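Local coordinates for protein peptidase, C14 family (Geobacter sulfurreducens PCA, PDB 3BIJ) that probably acts as a caspase-like cysteine endopeptidase, although its own activity and substrates are not established, at residues A[127-131]-A[269-275]; A[71-77]-A[122-128]; A[240-244]-A[256-260]; A[35-39]-A[227-231]. All coordinates share one frame. Residues are numbered along the deposited sequence.

Interaction 1 (A[127-131]-A[269-275])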
loop_
_atom_site.group_PDB
_atom_site.type_symbol
_atom_site.label_atom_id
_atom_site.label_comp_id
_atom_site.label_asym_id
_atom_site.label_seq_id
_atom_site.Cartn_x
_atom_site.Cartn_y
_atom_site.Cartn_z
ATOM N N ARG A 127 34.121 -29.669 -15.439
ATOM C CA ARG A 127 33.405 -28.626 -14.713
ATOM C C ARG A 127 32.047 -28.437 -15.371
ATOM O O ARG A 127 31.960 -28.331 -16.597
ATOM C CB ARG A 127 34.181 -27.304 -14.753
ATOM C CG ARG A 127 35.537 -27.353 -14.072
ATOM C CD ARG A 127 36.665 -27.143 -15.071
ATOM N NE ARG A 127 36.707 -25.761 -15.531
ATOM C CZ ARG A 127 37.065 -25.393 -16.755
ATOM N NH1 ARG A 127 37.416 -26.306 -17.654
ATOM N NH2 ARG A 127 37.058 -24.110 -17.085
ATOM N N VAL A 128 30.994 -28.407 -14.558
ATOM C CA VAL A 128 29.631 -28.228 -15.059
ATOM C C VAL A 128 29.060 -26.942 -14.470
ATOM O O VAL A 128 28.809 -26.864 -13.269
ATOM C CB VAL A 128 28.718 -29.420 -14.661
ATOM C CG1 VAL A 128 27.316 -29.197 -15.180
ATOM C CG2 VAL A 128 29.279 -30.716 -15.228
ATOM N N LEU A 129 28.868 -25.936 -15.316
ATOM C CA LEU A 129 28.333 -24.650 -14.882
ATOM C C LEU A 129 26.884 -24.520 -15.329
ATOM O O LEU A 129 26.608 -24.536 -16.525
ATOM C CB LEU A 129 29.162 -23.520 -15.484
ATOM C CG LEU A 129 28.749 -22.096 -15.133
ATOM C CD1 LEU A 129 28.947 -21.848 -13.656
ATOM C CD2 LEU A 129 29.575 -21.133 -15.969
ATOM N N VAL A 130 25.960 -24.382 -14.379
ATOM C CA VAL A 130 24.530 -24.276 -14.704
ATOM C C VAL A 130 23.869 -22.968 -14.242
ATOM O O VAL A 130 23.962 -22.600 -13.073
ATOM C CB VAL A 130 23.718 -25.447 -14.065
ATOM C CG1 VAL A 130 22.269 -25.348 -14.480
ATOM C CG2 VAL A 130 24.295 -26.792 -14.463
ATOM N N PHE A 131 23.212 -22.269 -15.165
ATOM C CA PHE A 131 22.493 -21.044 -14.832
ATOM C C PHE A 131 21.014 -21.335 -15.051
ATOM O O PHE A 131 20.607 -21.717 -16.153
ATOM C CB PHE A 131 22.893 -19.868 -15.727
ATOM C CG PHE A 131 24.250 -19.316 -15.426
ATOM C CD1 PHE A 131 25.378 -19.792 -16.090
ATOM C CD2 PHE A 131 24.409 -18.343 -14.442
ATOM C CE1 PHE A 131 26.648 -19.308 -15.774
ATOM C CE2 PHE A 131 25.670 -17.853 -14.117
ATOM C CZ PHE A 131 26.797 -18.337 -14.785
ATOM N N PHE A 269 38.091 -24.523 -9.659
ATOM C CA PHE A 269 36.990 -24.167 -10.552
ATOM C C PHE A 269 36.200 -22.962 -10.018
ATOM O O PHE A 269 35.936 -22.007 -10.752
ATOM C CB PHE A 269 36.079 -25.391 -10.746
ATOM C CG PHE A 269 34.815 -25.105 -11.501
ATOM C CD1 PHE A 269 34.824 -24.278 -12.616
ATOM C CD2 PHE A 269 33.611 -25.681 -11.100
ATOM C CE1 PHE A 269 33.648 -24.027 -13.323
ATOM C CE2 PHE A 269 32.431 -25.440 -11.798
ATOM C CZ PHE A 269 32.446 -24.611 -12.909
ATOM N N LEU A 270 35.841 -23.001 -8.740
ATOM C CA LEU A 270 35.096 -21.904 -8.135
ATOM C C LEU A 270 35.961 -20.647 -8.012
ATOM O O LEU A 270 35.455 -19.551 -7.769
ATOM C CB LEU A 270 34.561 -22.330 -6.763
ATOM C CG LEU A 270 33.142 -22.929 -6.721
ATOM C CD1 LEU A 270 32.936 -23.976 -7.807
ATOM C CD2 LEU A 270 32.920 -23.527 -5.345
ATOM N N LYS A 271 37.266 -20.814 -8.213
ATOM C CA LYS A 271 38.208 -19.707 -8.129
ATOM C C LYS A 271 38.466 -19.063 -9.487
ATOM O O LYS A 271 39.016 -17.966 -9.561
ATOM C CB LYS A 271 39.530 -20.188 -7.529
ATOM C CG LYS A 271 39.946 -19.454 -6.253
ATOM C CD LYS A 271 38.940 -19.658 -5.124
ATOM C CE LYS A 271 38.267 -18.342 -4.713
ATOM N NZ LYS A 271 37.140 -18.550 -3.733
ATOM N N GLN A 272 38.067 -19.741 -10.562
ATOM C CA GLN A 272 38.267 -19.221 -11.916
ATOM C C GLN A 272 37.362 -18.028 -12.206
ATOM O O GLN A 272 36.527 -17.652 -11.388
ATOM C CB GLN A 272 37.969 -20.301 -12.960
ATOM C CG GLN A 272 38.717 -21.604 -12.791
ATOM C CD GLN A 272 38.441 -22.574 -13.930
ATOM O OE1 GLN A 272 37.291 -22.894 -14.227
ATOM N NE2 GLN A 272 39.500 -23.052 -14.566
ATOM N N ARG A 273 37.535 -17.439 -13.383
ATOM C CA ARG A 273 36.712 -16.315 -13.805
ATOM C C ARG A 273 35.377 -16.906 -14.273
ATOM O O ARG A 273 35.347 -17.918 -14.970
ATOM C CB ARG A 273 37.405 -15.547 -14.934
ATOM C CG ARG A 273 36.963 -14.086 -14.990
ATOM C CD ARG A 273 37.846 -13.110 -15.777
ATOM N NE ARG A 273 37.369 -12.974 -17.107
ATOM C CZ ARG A 273 36.873 -12.000 -17.856
ATOM N NH1 ARG A 273 36.658 -10.725 -17.546
ATOM N NH2 ARG A 273 36.571 -12.438 -19.052
ATOM N N PRO A 274 34.256 -16.272 -13.905
ATOM C CA PRO A 274 32.913 -16.736 -14.270
ATOM C C PRO A 274 32.666 -17.530 -15.561
ATOM O O PRO A 274 31.758 -18.354 -15.584
ATOM C CB PRO A 274 32.058 -15.464 -14.183
ATOM C CG PRO A 274 33.050 -14.343 -14.260
ATOM C CD PRO A 274 34.196 -14.877 -13.444
ATOM N N PHE A 275 33.420 -17.327 -16.634
ATOM C CA PHE A 275 33.117 -18.140 -17.816
ATOM C C PHE A 275 34.327 -18.750 -18.459
ATOM O O PHE A 275 34.355 -18.988 -19.661
ATOM C CB PHE A 275 32.347 -17.323 -18.840
ATOM C CG PHE A 275 30.971 -16.952 -18.387
ATOM C CD1 PHE A 275 29.942 -17.888 -18.395
ATOM C CD2 PHE A 275 30.701 -15.669 -17.936
ATOM C CE1 PHE A 275 28.663 -17.547 -17.960
ATOM C CE2 PHE A 275 29.430 -15.317 -17.497
ATOM C CZ PHE A 275 28.410 -16.257 -17.510
#
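This is a buried contact between a strand and a C-terminal helix end with the loop after it: segment 269-275 lies across one face of strand 127-131 in the central sheet of the caspase-type α/β fold. Alternation along the strand turns Arg127, Leu129 and Phe131 toward segment 269-275, while Val128 points away. The aliphatic part of Arg127 lies over one face of the Phe269 ring, its CB 3.6 Å from the ring centroid in a CH-pi contact. Beyond it the guanidinium needs a polar partner, and Gln272 OE1 accepts from both Arg127 NE (3.2 Å) and Arg127 NH2 (3.1 Å). Leu129 suits the apolar middle, its CB meeting Phe269 CZ at 4.3 Å and its CD2 meeting Phe275 CD1 at 4.1 Å. Farther along, the Phe131 and Phe275 rings are nearly parallel but slid apart, with centroids 5.5 Å apart. Around this layer, Phe269 meets Tyr240 of helix 240-250 edge-to-face, Phe275 does the same with Trp231 of helix 222-231, and Ile76 of strand 76-89 touches both Arg127 and Phe269.

Interaction 2 (A[71-77]-A[122-128])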
loop_
_atom_site.group_PDB
_atom_site.type_symbol
_atom_site.label_atom_id
_atom_site.label_comp_id
_atom_site.label_asym_id
_atom_site.label_seq_id
_atom_site.Cartn_x
_atom_site.Cartn_y
_atom_site.Cartn_z
ATOM N N LEU A 71 33.029 -34.127 -24.030
ATOM C CA LEU A 71 34.074 -33.617 -23.171
ATOM C C LEU A 71 34.507 -34.547 -22.049
ATOM O O LEU A 71 33.770 -35.444 -21.625
ATOM C CB LEU A 71 33.673 -32.237 -22.638
ATOM C CG LEU A 71 32.198 -32.045 -22.322
ATOM C CD1 LEU A 71 31.904 -32.691 -20.986
ATOM C CD2 LEU A 71 31.845 -30.563 -22.296
ATOM N N GLY A 72 35.741 -34.336 -21.604
ATOM C CA GLY A 72 36.307 -35.143 -20.544
ATOM C C GLY A 72 37.081 -34.316 -19.535
ATOM O O GLY A 72 36.956 -33.087 -19.491
ATOM N N LYS A 73 37.878 -35.004 -18.723
ATOM C CA LYS A 73 38.692 -34.380 -17.680
ATOM C C LYS A 73 39.341 -33.088 -18.143
ATOM O O LYS A 73 40.106 -33.066 -19.108
ATOM C CB LYS A 73 39.774 -35.358 -17.182
ATOM C CG LYS A 73 40.743 -35.886 -18.267
ATOM C CD LYS A 73 41.692 -36.995 -17.744
ATOM C CE LYS A 73 42.684 -37.480 -18.825
ATOM N NZ LYS A 73 42.056 -38.046 -20.067
ATOM N N GLY A 74 39.029 -32.005 -17.441
ATOM C CA GLY A 74 39.592 -30.715 -17.798
ATOM C C GLY A 74 38.649 -29.821 -18.592
ATOM O O GLY A 74 38.763 -28.597 -18.556
ATOM N N ASP A 75 37.715 -30.421 -19.316
ATOM C CA ASP A 75 36.793 -29.629 -20.100
ATOM C C ASP A 75 35.721 -29.032 -19.203
ATOM O O ASP A 75 35.732 -29.229 -17.985
ATOM C CB ASP A 75 36.153 -30.482 -21.192
ATOM C CG ASP A 75 37.181 -31.177 -22.068
ATOM O OD1 ASP A 75 38.212 -30.546 -22.387
ATOM O OD2 ASP A 75 36.948 -32.346 -22.441
ATOM N N ILE A 76 34.791 -28.302 -19.810
ATOM C CA ILE A 76 33.716 -27.673 -19.062
ATOM C C ILE A 76 32.410 -27.555 -19.859
ATOM O O ILE A 76 32.392 -27.101 -21.004
ATOM C CB ILE A 76 34.136 -26.274 -18.600
ATOM C CG1 ILE A 76 32.952 -25.577 -17.912
ATOM C CG2 ILE A 76 34.628 -25.449 -19.791
ATOM C CD1 ILE A 76 33.279 -24.207 -17.337
ATOM N N PHE A 77 31.319 -27.962 -19.231
ATOM C CA PHE A 77 30.005 -27.903 -19.843
ATOM C C PHE A 77 29.205 -26.773 -19.203
ATOM O O PHE A 77 29.174 -26.640 -17.981
ATOM C CB PHE A 77 29.274 -29.222 -19.634
ATOM C CG PHE A 77 27.866 -29.213 -20.137
ATOM C CD1 PHE A 77 27.598 -29.000 -21.478
ATOM C CD2 PHE A 77 26.802 -29.428 -19.272
ATOM C CE1 PHE A 77 26.284 -29.001 -21.956
ATOM C CE2 PHE A 77 25.482 -29.433 -19.738
ATOM C CZ PHE A 77 25.227 -29.220 -21.081
ATOM N N PHE A 122 28.531 -36.974 -16.708
ATOM C CA PHE A 122 29.747 -36.282 -17.116
ATOM C C PHE A 122 30.990 -36.878 -16.467
ATOM O O PHE A 122 30.912 -37.484 -15.400
ATOM C CB PHE A 122 29.665 -34.784 -16.782
ATOM C CG PHE A 122 28.771 -33.995 -17.706
ATOM C CD1 PHE A 122 27.394 -33.991 -17.533
ATOM C CD2 PHE A 122 29.310 -33.285 -18.778
ATOM C CE1 PHE A 122 26.568 -33.293 -18.412
ATOM C CE2 PHE A 122 28.489 -32.586 -19.660
ATOM C CZ PHE A 122 27.120 -32.592 -19.476
ATOM N N ALA A 123 32.130 -36.685 -17.124
ATOM C CA ALA A 123 33.424 -37.188 -16.661
ATOM C C ALA A 123 33.738 -36.751 -15.238
ATOM O O ALA A 123 32.960 -36.032 -14.615
ATOM C CB ALA A 123 34.526 -36.714 -17.598
ATOM N N ALA A 124 34.892 -37.176 -14.730
ATOM C CA ALA A 124 35.283 -36.836 -13.371
ATOM C C ALA A 124 35.897 -35.445 -13.217
ATOM O O ALA A 124 35.499 -34.675 -12.336
ATOM C CB ALA A 124 36.228 -37.888 -12.827
ATOM N N GLY A 125 36.853 -35.108 -14.066
ATOM C CA GLY A 125 37.471 -33.800 -13.946
ATOM C C GLY A 125 36.818 -32.737 -14.806
ATOM O O GLY A 125 37.461 -31.758 -15.180
ATOM N N VAL A 126 35.544 -32.915 -15.127
ATOM C CA VAL A 126 34.849 -31.937 -15.956
ATOM C C VAL A 126 34.045 -30.953 -15.092
ATOM O O VAL A 126 33.409 -31.344 -14.117
ATOM C CB VAL A 126 33.942 -32.661 -17.024
ATOM C CG1 VAL A 126 33.169 -33.780 -16.376
ATOM C CG2 VAL A 126 32.987 -31.671 -17.675
ATOM N N ARG A 127 34.121 -29.669 -15.439
ATOM C CA ARG A 127 33.405 -28.626 -14.713
ATOM C C ARG A 127 32.047 -28.437 -15.371
ATOM O O ARG A 127 31.960 -28.331 -16.597
ATOM C CB ARG A 127 34.181 -27.304 -14.753
ATOM C CG ARG A 127 35.537 -27.353 -14.072
ATOM C CD ARG A 127 36.665 -27.143 -15.071
ATOM N NE ARG A 127 36.707 -25.761 -15.531
ATOM C CZ ARG A 127 37.065 -25.393 -16.755
ATOM N NH1 ARG A 127 37.416 -26.306 -17.654
ATOM N NH2 ARG A 127 37.058 -24.110 -17.085
ATOM N N VAL A 128 30.994 -28.407 -14.558
ATOM C CA VAL A 128 29.631 -28.228 -15.059
ATOM C C VAL A 128 29.060 -26.942 -14.470
ATOM O O VAL A 128 28.809 -26.864 -13.269
ATOM C CB VAL A 128 28.718 -29.420 -14.661
ATOM C CG1 VAL A 128 27.316 -29.197 -15.180
ATOM C CG2 VAL A 128 29.279 -30.716 -15.228
#
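Two neighbouring parallel strands of the caspase-fold sheet begin here, Ile76 pairing with Arg127 and Phe77 with Val128, and the turn and the loop leading into them nest together. In the type II turn from Gly72 to Asp75, Gly74 supplies the positive phi of 100°, where a side chain would jam against the preceding carbonyl. The methyl of Ala123 sits on the Gly72 backbone, with Ala123 CB 3.8 Å from Gly72 CA, and at Gly125 an added CB would come tight against Lys73 CB. Leu71 fills the hollow between Phe122 and Val126, its CD1 lying 3.5 Å from Phe122 CD2 and 3.6 Å from Val126 CG2. The Phe77 and Phe122 rings are near parallel but slid apart so that they barely overlap, both touching Ala67 of helix 57-70. On the opposite face, with Ile76, the Arg127 guanidinium lies over Ile76 CB and its NH2 is hydrogen-bonded to Gln272 OE1. Backbone hydrogen bonds join the two segments: Gly74 N to Gly125 O (2.8 Å) and Phe77 N to Arg127 O at 2.7 Å.

Interaction 3 (A[240-244]-A[256-260])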
loop_
_atom_site.group_PDB
_atom_site.type_symbol
_atom_site.label_atom_id
_atom_site.label_comp_id
_atom_site.label_asym_id
_atom_site.label_seq_id
_atom_site.Cartn_x
_atom_site.Cartn_y
_atom_site.Cartn_z
ATOM N N TYR A 240 34.021 -16.811 -9.449
ATOM C CA TYR A 240 32.604 -17.112 -9.494
ATOM C C TYR A 240 31.926 -16.611 -8.226
ATOM O O TYR A 240 30.843 -16.041 -8.280
ATOM C CB TYR A 240 32.349 -18.610 -9.616
ATOM C CG TYR A 240 32.439 -19.153 -11.008
ATOM C CD1 TYR A 240 33.638 -19.617 -11.517
ATOM C CD2 TYR A 240 31.315 -19.220 -11.819
ATOM C CE1 TYR A 240 33.715 -20.139 -12.806
ATOM C CE2 TYR A 240 31.384 -19.738 -13.109
ATOM C CZ TYR A 240 32.587 -20.195 -13.595
ATOM O OH TYR A 240 32.675 -20.689 -14.875
ATOM N N ARG A 241 32.562 -16.823 -7.080
ATOM C CA ARG A 241 31.978 -16.377 -5.828
ATOM C C ARG A 241 31.784 -14.882 -5.869
ATOM O O ARG A 241 30.706 -14.388 -5.564
ATOM C CB ARG A 241 32.865 -16.768 -4.648
ATOM C CG ARG A 241 33.004 -18.272 -4.510
ATOM C CD ARG A 241 33.626 -18.754 -3.187
ATOM N NE ARG A 241 32.710 -19.702 -2.659
ATOM C CZ ARG A 241 32.732 -20.970 -2.269
ATOM N NH1 ARG A 241 31.544 -21.355 -1.863
ATOM N NH2 ARG A 241 33.750 -21.824 -2.230
ATOM N N SER A 242 32.815 -14.151 -6.266
ATOM C CA SER A 242 32.694 -12.698 -6.339
ATOM C C SER A 242 31.636 -12.281 -7.342
ATOM O O SER A 242 30.928 -11.301 -7.125
ATOM C CB SER A 242 34.023 -12.072 -6.731
ATOM O OG SER A 242 34.990 -12.357 -5.748
ATOM N N PHE A 243 31.541 -13.027 -8.442
ATOM C CA PHE A 243 30.578 -12.726 -9.488
ATOM C C PHE A 243 29.178 -12.804 -8.870
ATOM O O PHE A 243 28.368 -11.876 -8.967
ATOM C CB PHE A 243 30.744 -13.737 -10.620
ATOM C CG PHE A 243 29.933 -13.431 -11.836
ATOM C CD1 PHE A 243 29.981 -12.175 -12.425
ATOM C CD2 PHE A 243 29.154 -14.427 -12.425
ATOM C CE1 PHE A 243 29.268 -11.920 -13.586
ATOM C CE2 PHE A 243 28.439 -14.190 -13.580
ATOM C CZ PHE A 243 28.490 -12.937 -14.172
ATOM N N HIS A 244 28.928 -13.917 -8.194
ATOM C CA HIS A 244 27.668 -14.163 -7.539
ATOM C C HIS A 244 27.363 -13.079 -6.496
ATOM O O HIS A 244 26.280 -12.499 -6.499
ATOM C CB HIS A 244 27.724 -15.548 -6.899
ATOM C CG HIS A 244 26.564 -15.848 -6.001
ATOM N ND1 HIS A 244 25.284 -16.032 -6.479
ATOM C CD2 HIS A 244 26.488 -15.977 -4.655
ATOM C CE1 HIS A 244 24.469 -16.262 -5.464
ATOM N NE2 HIS A 244 25.175 -16.235 -4.348
ATOM N N THR A 256 16.772 -13.530 -4.616
ATOM C CA THR A 256 18.210 -13.670 -4.419
ATOM C C THR A 256 18.720 -14.909 -5.129
ATOM O O THR A 256 18.331 -16.023 -4.784
ATOM C CB THR A 256 18.580 -13.818 -2.918
ATOM O OG1 THR A 256 17.961 -12.774 -2.159
ATOM C CG2 THR A 256 20.093 -13.740 -2.733
ATOM N N PRO A 257 19.582 -14.733 -6.147
ATOM C CA PRO A 257 20.096 -15.916 -6.843
ATOM C C PRO A 257 20.934 -16.739 -5.876
ATOM O O PRO A 257 21.563 -16.196 -4.963
ATOM C CB PRO A 257 20.891 -15.321 -8.013
ATOM C CG PRO A 257 21.204 -13.921 -7.570
ATOM C CD PRO A 257 19.946 -13.500 -6.867
ATOM N N ASN A 258 20.915 -18.054 -6.069
ATOM C CA ASN A 258 21.639 -18.968 -5.203
ATOM C C ASN A 258 22.912 -19.546 -5.817
ATOM O O ASN A 258 23.012 -19.752 -7.030
ATOM C CB ASN A 258 20.719 -20.111 -4.805
ATOM C CG ASN A 258 21.155 -20.789 -3.536
ATOM O OD1 ASN A 258 21.042 -22.003 -3.410
ATOM N ND2 ASN A 258 21.650 -20.007 -2.576
ATOM N N PHE A 259 23.874 -19.825 -4.947
ATOM C CA PHE A 259 25.159 -20.383 -5.332
ATOM C C PHE A 259 25.280 -21.776 -4.690
ATOM O O PHE A 259 25.656 -21.908 -3.526
ATOM C CB PHE A 259 26.264 -19.436 -4.843
ATOM C CG PHE A 259 27.634 -19.753 -5.375
ATOM C CD1 PHE A 259 28.422 -20.728 -4.779
ATOM C CD2 PHE A 259 28.139 -19.066 -6.473
ATOM C CE1 PHE A 259 29.691 -21.013 -5.268
ATOM C CE2 PHE A 259 29.400 -19.348 -6.963
ATOM C CZ PHE A 259 30.174 -20.321 -6.358
ATOM N N PHE A 260 24.960 -22.807 -5.469
ATOM C CA PHE A 260 24.984 -24.194 -5.009
ATOM C C PHE A 260 26.054 -25.041 -5.711
ATOM O O PHE A 260 26.153 -25.026 -6.940
ATOM C CB PHE A 260 23.612 -24.810 -5.263
ATOM C CG PHE A 260 23.425 -26.152 -4.638
ATOM C CD1 PHE A 260 23.372 -26.279 -3.254
ATOM C CD2 PHE A 260 23.289 -27.290 -5.428
ATOM C CE1 PHE A 260 23.183 -27.524 -2.651
ATOM C CE2 PHE A 260 23.099 -28.548 -4.841
ATOM C CZ PHE A 260 23.045 -28.665 -3.445
HETATM O O HOH W 1 22.559 -16.738 -2.244
#
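Helix 240-244 packs against segment 256-260, which enters strand 258-263, the antiparallel neighbour of strand 201-206 in the caspase-like sheet; the axes of 240-244 and 258-260 run nearly antiparallel, at 159°, with a closest approach of 9.7 Å. Phe259 makes the main bridge. Its t rotamer (chi1 -170°) carries the ring toward the helix, where Phe259 CE2 lies 4.0 Å from Tyr240 CB and Phe259 CE1 lies 3.9 Å from Arg241 NH1. His244, also t (chi1 171°), reaches back toward the strand and presents a ring face to Phe259 CB, which stands 3.5 Å from the centroid of the His244 ring, a CH-pi contact. The two rings themselves meet obliquely, at 49°. Tyr240 takes m, so its ring leads away from Phe259 to meet Phe269 edge-to-face. The imidazole edge lies near Pro257 O, with His244 CE1 2.9 Å away. One water donates to Pro257 O (2.9 Å) and has weak links, each 3.4 Å, to His244 NE2 and Asn258 ND2. Arg241 packs on Phe260, and Asn258 on Asn258, of a second subunit. With no direct hydrogen bond between the segments, the chemistry implies cohesion by aromatic and apolar packing, supplemented by the water.

Interaction 4 (A[35-39]-A[227-231])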
loop_
_atom_site.group_PDB
_atom_site.type_symbol
_atom_site.label_atom_id
_atom_site.label_comp_id
_atom_site.label_asym_id
_atom_site.label_seq_id
_atom_site.Cartn_x
_atom_site.Cartn_y
_atom_site.Cartn_z
ATOM N N ASP A 35 21.635 -13.950 -25.020
ATOM C CA ASP A 35 22.653 -13.242 -24.252
ATOM C C ASP A 35 23.639 -14.207 -23.598
ATOM O O ASP A 35 24.840 -13.947 -23.580
ATOM C CB ASP A 35 22.000 -12.363 -23.180
ATOM C CG ASP A 35 21.290 -11.153 -23.767
ATOM O OD1 ASP A 35 20.499 -10.511 -23.046
ATOM O OD2 ASP A 35 21.525 -10.842 -24.950
HETATM N N MSE A 36 23.144 -15.316 -23.055
HETATM C CA MSE A 36 24.045 -16.276 -22.432
HETATM C C MSE A 36 24.877 -16.941 -23.513
HETATM O O MSE A 36 26.094 -17.103 -23.362
HETATM C CB MSE A 36 23.263 -17.322 -21.640
HETATM C CG MSE A 36 22.533 -16.746 -20.427
HETATM SE SE MSE A 36 23.742 -16.035 -19.066
HETATM C CE MSE A 36 23.426 -14.160 -19.310
ATOM N N ALA A 37 24.228 -17.315 -24.614
ATOM C CA ALA A 37 24.932 -17.954 -25.726
ATOM C C ALA A 37 26.005 -17.016 -26.295
ATOM O O ALA A 37 27.079 -17.463 -26.689
ATOM C CB ALA A 37 23.939 -18.346 -26.818
ATOM N N ALA A 38 25.707 -15.718 -26.327
ATOM C CA ALA A 38 26.661 -14.732 -26.825
ATOM C C ALA A 38 27.919 -14.708 -25.949
ATOM O O ALA A 38 29.046 -14.697 -26.458
ATOM C CB ALA A 38 26.025 -13.337 -26.875
ATOM N N ILE A 39 27.732 -14.689 -24.631
ATOM C CA ILE A 39 28.863 -14.689 -23.705
ATOM C C ILE A 39 29.641 -15.983 -23.883
ATOM O O ILE A 39 30.863 -15.964 -23.983
ATOM C CB ILE A 39 28.401 -14.599 -22.225
ATOM C CG1 ILE A 39 27.843 -13.204 -21.943
ATOM C CG2 ILE A 39 29.553 -14.964 -21.293
ATOM C CD1 ILE A 39 27.352 -13.002 -20.509
ATOM N N LEU A 227 23.057 -10.216 -14.226
ATOM C CA LEU A 227 24.249 -11.003 -14.508
ATOM C C LEU A 227 24.980 -10.252 -15.631
ATOM O O LEU A 227 26.172 -9.981 -15.527
ATOM C CB LEU A 227 23.867 -12.434 -14.940
ATOM C CG LEU A 227 24.950 -13.464 -15.310
ATOM C CD1 LEU A 227 24.383 -14.903 -15.299
ATOM C CD2 LEU A 227 25.495 -13.125 -16.679
ATOM N N LEU A 228 24.260 -9.884 -16.687
ATOM C CA LEU A 228 24.875 -9.154 -17.789
ATOM C C LEU A 228 25.420 -7.798 -17.352
ATOM O O LEU A 228 26.437 -7.326 -17.865
ATOM C CB LEU A 228 23.869 -8.952 -18.921
ATOM C CG LEU A 228 23.339 -10.253 -19.512
ATOM C CD1 LEU A 228 22.193 -9.972 -20.479
ATOM C CD2 LEU A 228 24.460 -10.977 -20.185
ATOM N N ARG A 229 24.758 -7.159 -16.400
ATOM C CA ARG A 229 25.236 -5.854 -15.960
ATOM C C ARG A 229 26.574 -5.900 -15.198
ATOM O O ARG A 229 27.410 -5.019 -15.382
ATOM C CB ARG A 229 24.152 -5.146 -15.133
ATOM C CG ARG A 229 24.620 -3.844 -14.488
ATOM C CD ARG A 229 23.575 -2.730 -14.516
ATOM N NE ARG A 229 23.608 -1.992 -15.770
ATOM C CZ ARG A 229 23.255 -0.715 -15.893
ATOM N NH1 ARG A 229 23.309 -0.111 -17.073
ATOM N NH2 ARG A 229 22.855 -0.033 -14.832
ATOM N N VAL A 230 26.788 -6.910 -14.355
ATOM C CA VAL A 230 28.052 -6.990 -13.624
ATOM C C VAL A 230 29.110 -7.573 -14.541
ATOM O O VAL A 230 30.279 -7.241 -14.436
ATOM C CB VAL A 230 27.960 -7.879 -12.354
ATOM C CG1 VAL A 230 26.830 -7.404 -11.459
ATOM C CG2 VAL A 230 27.751 -9.327 -12.744
ATOM N N TRP A 231 28.705 -8.456 -15.444
ATOM C CA TRP A 231 29.670 -9.034 -16.360
ATOM C C TRP A 231 30.199 -7.919 -17.260
ATOM O O TRP A 231 31.325 -7.974 -17.751
ATOM C CB TRP A 231 29.010 -10.124 -17.188
ATOM C CG TRP A 231 29.873 -10.665 -18.266
ATOM C CD1 TRP A 231 29.624 -10.624 -19.617
ATOM C CD2 TRP A 231 31.082 -11.404 -18.105
ATOM N NE1 TRP A 231 30.592 -11.299 -20.298
ATOM C CE2 TRP A 231 31.504 -11.794 -19.399
ATOM C CE3 TRP A 231 31.852 -11.786 -16.996
ATOM C CZ2 TRP A 231 32.666 -12.549 -19.618
ATOM C CZ3 TRP A 231 33.011 -12.540 -17.217
ATOM C CH2 TRP A 231 33.400 -12.910 -18.522
#
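Two helices of the caspase-type α/β fold, 29-42 and 222-231, pack side by side here through a buried, mostly apolar interface. Their short segments run in the same general direction, crossing at 30° with axes 11.9 Å apart, a spacing wide enough to be filled by large apolar side chains. Leu227 comes first: its CD2 lies 3.5 Å from CE of Met36, a selenomethionine whose long flexible chain starts sideways yet brings its methyl into the groove. Leu228 follows and lies at the centre of the contact, with CD2 3.5 Å from both Met36 CE and Ile39 CD1. Its other methyl, CD1, approaches Asp35 OD1 at 3.1 Å; the acid itself is directed to a different task, because Asp35 OD2 forms a salt bridge with Arg177 of a third subunit, which also packs on Leu228. Arg229 and Val230 belong to the other side of the helix. There Arg229 makes a salt bridge to Asp97 of that same third subunit, and Val230 rests on Phe243 and Ile247 of helix 240-250. One helical turn after Leu227, Trp231 returns to the interface, its broad indole suited to closing this end of the groove, where it also meets Phe275 edge-to-face. Ile39, extended by its m,t rotamer, spans the gap to it, placing CD1 3.4 Å from Trp231 CD1.

How the interactions relate
From the N terminus, helix residues 35-39 open the longest loop, which interaction 4 closes at 227-231. Interaction 2 nests wholly within it, joining 71-77 to 122-128 as neighbouring parallel strands begin. Interaction 1 starts where interaction 2 ends, sharing Arg127 and Val128, and closes only at 269-275, so it crosses interaction 4. Interaction 3, the short connection from 240-244 to 256-260, follows interaction 4 in series and nests inside interaction 1. The C-terminal segment of interaction 1 thus lies between sheet and helices: it touches Ile76 of interaction 2, Tyr240 of interaction 3 and Ile39 and Trp231 of interaction 4, while Phe243 links the helices of interactions 3 and 4.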